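Local atomic coordinates of mediator of RNA polymerase II transcription subunit 18 (Schizosaccharomyces pombe, PDB entry 3C0T), a protein that serves as a subunit of the Mediator complex, the coactivator that relays signals from gene-specific regulators to the basal RNA polymerase II machinery. Residues A[16-19]-A[20-24]; A[107-110]-A[111-115]; A[130-134]-A[135-139]. All coordinates share one frame; numbering follows the deposited sequence.

Interaction 1. Residues A[16-19]-A[20-24]; sequences EAVV and NSLSK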
loop_
_atom_site.group_PDB
_atom_site.type_symbol
_atom_site.label_atom_id
_atom_site.label_comp_id
_atom_site.label_asym_id
_atom_site.label_seq_id
_atom_site.Cartn_x
_atom_site.Cartn_y
_atom_site.Cartn_z
ATOM N N GLU A 16 -14.319 13.230 4.077
ATOM C CA GLU A 16 -15.565 13.282 3.324
ATOM C C GLU A 16 -15.454 14.148 2.070
ATOM O O GLU A 16 -15.816 13.718 0.973
ATOM C CB GLU A 16 -16.710 13.795 4.204
ATOM C CG GLU A 16 -18.088 13.596 3.571
ATOM C CD GLU A 16 -19.234 14.159 4.413
ATOM O OE1 GLU A 16 -20.385 13.674 4.244
ATOM O OE2 GLU A 16 -18.984 15.084 5.224
ATOM N N ALA A 17 -14.946 15.367 2.238
ATOM C CA ALA A 17 -14.812 16.301 1.123
ATOM C C ALA A 17 -13.851 15.811 0.037
ATOM O O ALA A 17 -14.112 15.985 -1.161
ATOM C CB ALA A 17 -14.363 17.670 1.643
ATOM N N VAL A 18 -12.743 15.199 0.446
ATOM C CA VAL A 18 -11.769 14.718 -0.525
ATOM C C VAL A 18 -12.315 13.551 -1.322
ATOM O O VAL A 18 -12.135 13.480 -2.536
ATOM C CB VAL A 18 -10.455 14.323 0.152
ATOM C CG1 VAL A 18 -9.549 13.599 -0.838
ATOM C CG2 VAL A 18 -9.764 15.584 0.673
ATOM N N VAL A 19 -13.001 12.642 -0.646
ATOM C CA VAL A 19 -13.574 11.497 -1.328
ATOM C C VAL A 19 -14.604 11.974 -2.340
ATOM O O VAL A 19 -14.621 11.500 -3.476
ATOM C CB VAL A 19 -14.218 10.512 -0.326
ATOM C CG1 VAL A 19 -15.016 9.444 -1.065
ATOM C CG2 VAL A 19 -13.117 9.847 0.491
ATOM N N ASN A 20 -15.464 12.913 -1.950
ATOM C CA ASN A 20 -16.457 13.415 -2.900
ATOM C C ASN A 20 -15.756 14.081 -4.092
ATOM O O ASN A 20 -16.202 13.941 -5.232
ATOM C CB ASN A 20 -17.410 14.408 -2.230
ATOM C CG ASN A 20 -18.411 13.727 -1.301
ATOM O OD1 ASN A 20 -18.904 12.627 -1.589
ATOM N ND2 ASN A 20 -18.732 14.390 -0.190
ATOM N N SER A 21 -14.661 14.799 -3.831
ATOM C CA SER A 21 -13.915 15.443 -4.915
ATOM C C SER A 21 -13.347 14.369 -5.843
ATOM O O SER A 21 -13.362 14.524 -7.065
ATOM C CB SER A 21 -12.763 16.287 -4.366
ATOM O OG SER A 21 -13.233 17.438 -3.694
ATOM N N LEU A 22 -12.850 13.280 -5.255
ATOM C CA LEU A 22 -12.287 12.190 -6.031
ATOM C C LEU A 22 -13.370 11.515 -6.864
ATOM O O LEU A 22 -13.110 11.065 -7.990
ATOM C CB LEU A 22 -11.617 11.165 -5.113
ATOM C CG LEU A 22 -10.340 11.575 -4.366
ATOM C CD1 LEU A 22 -9.980 10.494 -3.341
ATOM C CD2 LEU A 22 -9.193 11.774 -5.352
ATOM N N SER A 23 -14.585 11.442 -6.321
ATOM C CA SER A 23 -15.699 10.812 -7.034
ATOM C C SER A 23 -16.216 11.716 -8.136
ATOM O O SER A 23 -16.797 11.252 -9.114
ATOM C CB SER A 23 -16.853 10.481 -6.079
ATOM O OG SER A 23 -16.564 9.334 -5.302
ATOM N N LYS A 24 -16.011 13.012 -7.962
ATOM C CA LYS A 24 -16.457 13.983 -8.942
ATOM C C LYS A 24 -15.485 14.079 -10.118
ATOM O O LYS A 24 -15.903 14.344 -11.242
ATOM C CB LYS A 24 -16.610 15.354 -8.278
ATOM C CG LYS A 24 -16.807 16.514 -9.244
ATOM C CD LYS A 24 -16.953 17.829 -8.486
ATOM C CE LYS A 24 -16.740 19.044 -9.390
ATOM N NZ LYS A 24 -15.316 19.169 -9.846
HETATM O O HOH W 1 -21.032 13.666 1.619
#

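Interaction 2. Residues A[107-110]-A[111-115]; sequences GSVT and EFVEK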
loop_
_atom_site.group_PDB
_atom_site.type_symbol
_atom_site.label_atom_id
_atom_site.label_comp_id
_atom_site.label_asym_id
_atom_site.label_seq_id
_atom_site.Cartn_x
_atom_site.Cartn_y
_atom_site.Cartn_z
ATOM N N GLY A 107 -3.067 -24.888 -0.117
ATOM C CA GLY A 107 -2.828 -25.172 1.291
ATOM C C GLY A 107 -2.585 -23.965 2.181
ATOM O O GLY A 107 -3.510 -23.216 2.506
ATOM N N SER A 108 -1.333 -23.783 2.592
ATOM C CA SER A 108 -0.963 -22.661 3.443
ATOM C C SER A 108 0.350 -22.040 2.979
ATOM O O SER A 108 1.435 -22.505 3.344
ATOM C CB SER A 108 -0.836 -23.118 4.898
ATOM O OG SER A 108 -0.432 -22.046 5.734
ATOM N N VAL A 109 0.237 -20.991 2.171
ATOM C CA VAL A 109 1.392 -20.278 1.642
ATOM C C VAL A 109 2.343 -19.847 2.756
ATOM O O VAL A 109 3.559 -19.963 2.638
ATOM C CB VAL A 109 0.936 -19.039 0.870
ATOM C CG1 VAL A 109 2.142 -18.228 0.426
ATOM C CG2 VAL A 109 0.093 -19.467 -0.322
ATOM N N THR A 110 1.765 -19.340 3.834
ATOM C CA THR A 110 2.511 -18.891 5.001
ATOM C C THR A 110 3.617 -19.855 5.406
ATOM O O THR A 110 4.764 -19.456 5.597
ATOM C CB THR A 110 1.548 -18.700 6.193
ATOM O OG1 THR A 110 0.922 -17.420 6.083
ATOM C CG2 THR A 110 2.277 -18.823 7.527
ATOM N N GLU A 111 3.262 -21.127 5.541
ATOM C CA GLU A 111 4.221 -22.143 5.942
ATOM C C GLU A 111 5.248 -22.429 4.858
ATOM O O GLU A 111 6.399 -22.756 5.153
ATOM C CB GLU A 111 3.473 -23.413 6.337
ATOM C CG GLU A 111 2.520 -23.161 7.504
ATOM C CD GLU A 111 1.596 -24.327 7.813
ATOM O OE1 GLU A 111 0.807 -24.206 8.777
ATOM O OE2 GLU A 111 1.653 -25.355 7.098
ATOM N N PHE A 112 4.842 -22.294 3.601
ATOM C CA PHE A 112 5.766 -22.534 2.503
ATOM C C PHE A 112 6.882 -21.500 2.517
ATOM O O PHE A 112 8.044 -21.830 2.278
ATOM C CB PHE A 112 5.055 -22.460 1.155
ATOM C CG PHE A 112 5.942 -22.797 -0.008
ATOM C CD1 PHE A 112 6.085 -24.114 -0.433
ATOM C CD2 PHE A 112 6.658 -21.800 -0.663
ATOM C CE1 PHE A 112 6.928 -24.433 -1.497
ATOM C CE2 PHE A 112 7.503 -22.107 -1.725
ATOM C CZ PHE A 112 7.639 -23.426 -2.144
ATOM N N VAL A 113 6.535 -20.245 2.791
ATOM C CA VAL A 113 7.555 -19.206 2.809
ATOM C C VAL A 113 8.493 -19.389 3.997
ATOM O O VAL A 113 9.668 -19.025 3.922
ATOM C CB VAL A 113 6.941 -17.785 2.840
ATOM C CG1 VAL A 113 5.826 -17.674 1.799
ATOM C CG2 VAL A 113 6.438 -17.465 4.223
ATOM N N GLU A 114 7.987 -19.948 5.093
ATOM C CA GLU A 114 8.838 -20.184 6.257
ATOM C C GLU A 114 9.823 -21.285 5.882
ATOM O O GLU A 114 10.984 -21.249 6.289
ATOM C CB GLU A 114 8.010 -20.612 7.473
ATOM C CG GLU A 114 6.999 -19.573 7.911
ATOM C CD GLU A 114 6.216 -19.982 9.148
ATOM O OE1 GLU A 114 5.732 -21.135 9.200
ATOM O OE2 GLU A 114 6.074 -19.145 10.067
ATOM N N LYS A 115 9.356 -22.258 5.102
ATOM C CA LYS A 115 10.218 -23.350 4.664
ATOM C C LYS A 115 11.359 -22.820 3.808
ATOM O O LYS A 115 12.464 -23.358 3.829
ATOM C CB LYS A 115 9.431 -24.376 3.857
ATOM C CG LYS A 115 8.975 -25.592 4.644
ATOM C CD LYS A 115 7.870 -25.263 5.636
ATOM C CE LYS A 115 7.263 -26.546 6.202
ATOM N NZ LYS A 115 6.087 -26.283 7.077
#

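Interaction 3. Residues A[130-134]-A[135-139]; sequences EYFFF and DTTVR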
loop_
_atom_site.group_PDB
_atom_site.type_symbol
_atom_site.label_atom_id
_atom_site.label_comp_id
_atom_site.label_asym_id
_atom_site.label_seq_id
_atom_site.Cartn_x
_atom_site.Cartn_y
_atom_site.Cartn_z
ATOM N N GLU A 130 -10.386 2.839 -3.994
ATOM C CA GLU A 130 -9.499 2.909 -5.134
ATOM C C GLU A 130 -10.228 3.497 -6.333
ATOM O O GLU A 130 -11.349 3.097 -6.653
ATOM C CB GLU A 130 -8.967 1.521 -5.469
ATOM C CG GLU A 130 -7.581 1.546 -6.055
ATOM C CD GLU A 130 -6.951 0.165 -6.147
ATOM O OE1 GLU A 130 -7.482 -0.672 -6.910
ATOM O OE2 GLU A 130 -5.926 -0.075 -5.458
ATOM N N TYR A 131 -9.587 4.472 -6.968
ATOM C CA TYR A 131 -10.129 5.129 -8.144
ATOM C C TYR A 131 -9.169 4.904 -9.313
ATOM O O TYR A 131 -8.082 4.361 -9.123
ATOM C CB TYR A 131 -10.282 6.627 -7.902
ATOM C CG TYR A 131 -11.339 7.009 -6.894
ATOM C CD1 TYR A 131 -11.069 6.992 -5.522
ATOM C CD2 TYR A 131 -12.602 7.430 -7.313
ATOM C CE1 TYR A 131 -12.036 7.395 -4.594
ATOM C CE2 TYR A 131 -13.572 7.831 -6.396
ATOM C CZ TYR A 131 -13.280 7.815 -5.042
ATOM O OH TYR A 131 -14.226 8.256 -4.149
ATOM N N PHE A 132 -9.574 5.317 -10.515
ATOM C CA PHE A 132 -8.744 5.153 -11.710
ATOM C C PHE A 132 -8.954 6.328 -12.656
ATOM O O PHE A 132 -10.052 6.879 -12.740
ATOM C CB PHE A 132 -9.103 3.861 -12.465
ATOM C CG PHE A 132 -9.480 2.714 -11.569
ATOM C CD1 PHE A 132 -10.760 2.640 -11.009
ATOM C CD2 PHE A 132 -8.541 1.734 -11.230
ATOM C CE1 PHE A 132 -11.099 1.603 -10.107
ATOM C CE2 PHE A 132 -8.867 0.691 -10.331
ATOM C CZ PHE A 132 -10.146 0.629 -9.769
ATOM N N PHE A 133 -7.895 6.705 -13.366
ATOM C CA PHE A 133 -7.958 7.789 -14.341
ATOM C C PHE A 133 -6.597 7.924 -15.034
ATOM O O PHE A 133 -5.549 7.672 -14.421
ATOM C CB PHE A 133 -8.350 9.103 -13.657
ATOM C CG PHE A 133 -9.265 9.964 -14.485
ATOM C CD1 PHE A 133 -10.510 9.487 -14.894
ATOM C CD2 PHE A 133 -8.886 11.253 -14.860
ATOM C CE1 PHE A 133 -11.372 10.282 -15.670
ATOM C CE2 PHE A 133 -9.739 12.059 -15.636
ATOM C CZ PHE A 133 -10.986 11.565 -16.039
ATOM N N PHE A 134 -6.618 8.297 -16.315
ATOM C CA PHE A 134 -5.393 8.456 -17.100
ATOM C C PHE A 134 -4.475 7.264 -16.940
ATOM O O PHE A 134 -3.253 7.423 -16.836
ATOM C CB PHE A 134 -4.641 9.724 -16.680
ATOM C CG PHE A 134 -5.309 10.995 -17.117
ATOM C CD1 PHE A 134 -5.636 11.980 -16.190
ATOM C CD2 PHE A 134 -5.617 11.204 -18.463
ATOM C CE1 PHE A 134 -6.262 13.164 -16.596
ATOM C CE2 PHE A 134 -6.241 12.375 -18.882
ATOM C CZ PHE A 134 -6.566 13.360 -17.951
ATOM N N ASP A 135 -5.060 6.070 -16.907
ATOM C CA ASP A 135 -4.276 4.852 -16.754
ATOM C C ASP A 135 -3.452 4.757 -15.476
ATOM O O ASP A 135 -2.419 4.085 -15.441
ATOM C CB ASP A 135 -3.342 4.686 -17.941
ATOM C CG ASP A 135 -3.845 3.677 -18.915
ATOM O OD1 ASP A 135 -4.866 3.959 -19.589
ATOM O OD2 ASP A 135 -3.218 2.594 -18.989
ATOM N N THR A 136 -3.886 5.445 -14.432
ATOM C CA THR A 136 -3.177 5.379 -13.163
ATOM C C THR A 136 -4.209 5.007 -12.107
ATOM O O THR A 136 -5.415 5.127 -12.336
ATOM C CB THR A 136 -2.542 6.731 -12.770
ATOM O OG1 THR A 136 -3.576 7.634 -12.360
ATOM C CG2 THR A 136 -1.783 7.330 -13.937
ATOM N N THR A 137 -3.733 4.551 -10.957
ATOM C CA THR A 137 -4.609 4.169 -9.867
ATOM C C THR A 137 -4.375 5.121 -8.708
ATOM O O THR A 137 -3.232 5.473 -8.395
ATOM C CB THR A 137 -4.312 2.734 -9.386
ATOM O OG1 THR A 137 -4.586 1.809 -10.443
ATOM C CG2 THR A 137 -5.176 2.380 -8.176
ATOM N N VAL A 138 -5.454 5.565 -8.083
ATOM C CA VAL A 138 -5.315 6.441 -6.939
ATOM C C VAL A 138 -6.070 5.794 -5.796
ATOM O O VAL A 138 -7.289 5.601 -5.847
ATOM C CB VAL A 138 -5.822 7.862 -7.246
ATOM C CG1 VAL A 138 -6.824 7.811 -8.354
ATOM C CG2 VAL A 138 -6.399 8.499 -6.002
ATOM N N ARG A 139 -5.311 5.432 -4.772
ATOM C CA ARG A 139 -5.845 4.766 -3.601
ATOM C C ARG A 139 -5.767 5.680 -2.375
ATOM O O ARG A 139 -4.745 6.329 -2.138
ATOM C CB ARG A 139 -5.042 3.474 -3.375
ATOM C CG ARG A 139 -5.314 2.764 -2.070
ATOM C CD ARG A 139 -4.376 1.572 -1.860
ATOM N NE ARG A 139 -4.650 0.465 -2.773
ATOM C CZ ARG A 139 -4.404 -0.810 -2.481
ATOM N NH1 ARG A 139 -3.876 -1.131 -1.307
ATOM N NH2 ARG A 139 -4.716 -1.768 -3.347
#

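Interaction 1. Residues A[16-19]-A[20-24]
The carbonyl oxygen of A17 receives two bonds from one residue, S21, one turn further along the alpha helix 15-25. The backbone N of S21 reaches A17 O at 3.0 Å, and the hydroxyl OG of S21 reaches A17 O at the same 3.0 Å, the two donors coming in from opposite faces of the carbonyl plane. The hydroxyl can fold back in this way because OG stands anti to the carbonyl carbon (chi1 -70°), turned toward the preceding turn. Putting an alanine at S21 would probably cost A17 O the hydroxyl bond on one face of its plane, leaving it to the backbone amide on the other. The same i to i+4 spacing is repeated by N20 N to E16 O, L22 N to V18 O and S23 N to V19 O. On the exposed side, E16 and N20 lie alongside each other, pointing the same way, with carboxylate and amide planes 38° apart. A single water spans their ends: it donates to E16 OE1 at 2.7 Å and accepts from N20 ND2 at 3.0 Å. The inner side is mostly apolar. V18 and L22 run side by side, both against F199, while V19 and L22 rest on Y131 of strand 118-133, so that the helix lies on the beta-sheet with its hydrophobic stripe inward. Within that stripe, CG1 of V18 meets CD1 of L22 at 4.0 Å.

Interaction 2. Residues A[107-110]-A[111-115]
V109 and V113 meet one turn apart on the short helix 109-115, through both backbone and side chains. V113 N donates to V109 O at 3.0 Å, and this is a well-formed bond of the first turn. E114 N follows with T110 O at 3.3 Å. Ahead of these two, bonding is less regular. S108, at the N-cap position, offers its carbonyl oxygen to two amides, but weakly: E111 N lies 3.2 Å from S108 O, and F112 N lies 3.4 Å from S108 O. F112 N also makes a weak, strongly bent bond to V109 O, so this amide is shared between two acceptors rather than held squarely by one. The S108 hydroxyl makes no capping bond. With OG anti to the backbone N (chi1 178°), it instead packs beside the aliphatic part of E111, where OG stands 3.6 Å from E111 CG. T110 O, besides accepting from E114 N, is flanked by the methylene CG of E114. On the inner side CG1 of V109 touches CG1 of V113 at 4.0 Å, the two side chains crossing at a slant. T110, V113 and E114 all lean on Y39 of strand 27-41, while F112 is exposed. Taken together, these bonds are those of a helix N-terminus, with weak, partly bifurcated bonds giving way to regular i to i+4 pairing in a two-turn helix that links strands 95-104 and 118-133 on the outside of the sheet.

Interaction 3. Residues A[130-134]-A[135-139]
E130 and R139 pair across the beta hairpin of strands 118-133 and 136-146, joined by a salt bridge. R139 approaches side-on: NE and NH2 both lie 3.0 Å from E130 OE2, which sits in the guanidinium plane while the carboxylate plane is turned 31° from it. NE uses the anti side of OE2 and NH2 the syn side. Next to this grip the packing is close, with T137 CG2 3.3 Å from E130 CG. T137 puts that methyl there because CG2 lies anti to its own backbone N, while OG1 turns toward the ring of F132. Y131 and V138 form one antiparallel hydrogen-bonded pair, Y131 N to V138 O at 2.8 Å and V138 N to Y131 O at 3.1 Å. Their side chains share the opposite face, where Y131 CB touches V138 CG1 at 3.7 Å, and the Y131 hydroxyl has its polar partner in S23. The solvent side is the turn itself, a type I' turn from F133 to T136 with F134 and D135 exposed at its two central positions. Its base is nevertheless firm, because F133 O takes both T136 N at 2.8 Å and T136 OG1 at 2.9 Å. Beyond the pair, R139 NH1 bridges to E34, and E130 OE2 also receives a weak bond from Y170 OH. A buried carboxylate with two arginine nitrogens on one oxygen is likely to stay ionised, so the charge of E130 appears to be balanced within the sheet rather than by solvent.

How the interactions relate
Interactions 1 and 3 meet directly, their centres about 14 Å apart: S23 OG of helix 15-25 lies 2.8 Å from Y131 OH of strand 118-133, probably hydrogen-bonded, which ties a surface helix to the hairpin beneath. Interaction 2 lies on the opposite side of the chain's centre, its nearest atoms about 31 Å from interaction 1 and about 18 Å from interaction 3, although its helix leads into strand 118-133. Each helical contact buries one apolar pair, valine-leucine in interaction 1, valine-valine in interaction 2, amid more exposed residues. The hairpin lies nearest the centre of the chain and adds what the helices lack, a charged pair held among sheet strands.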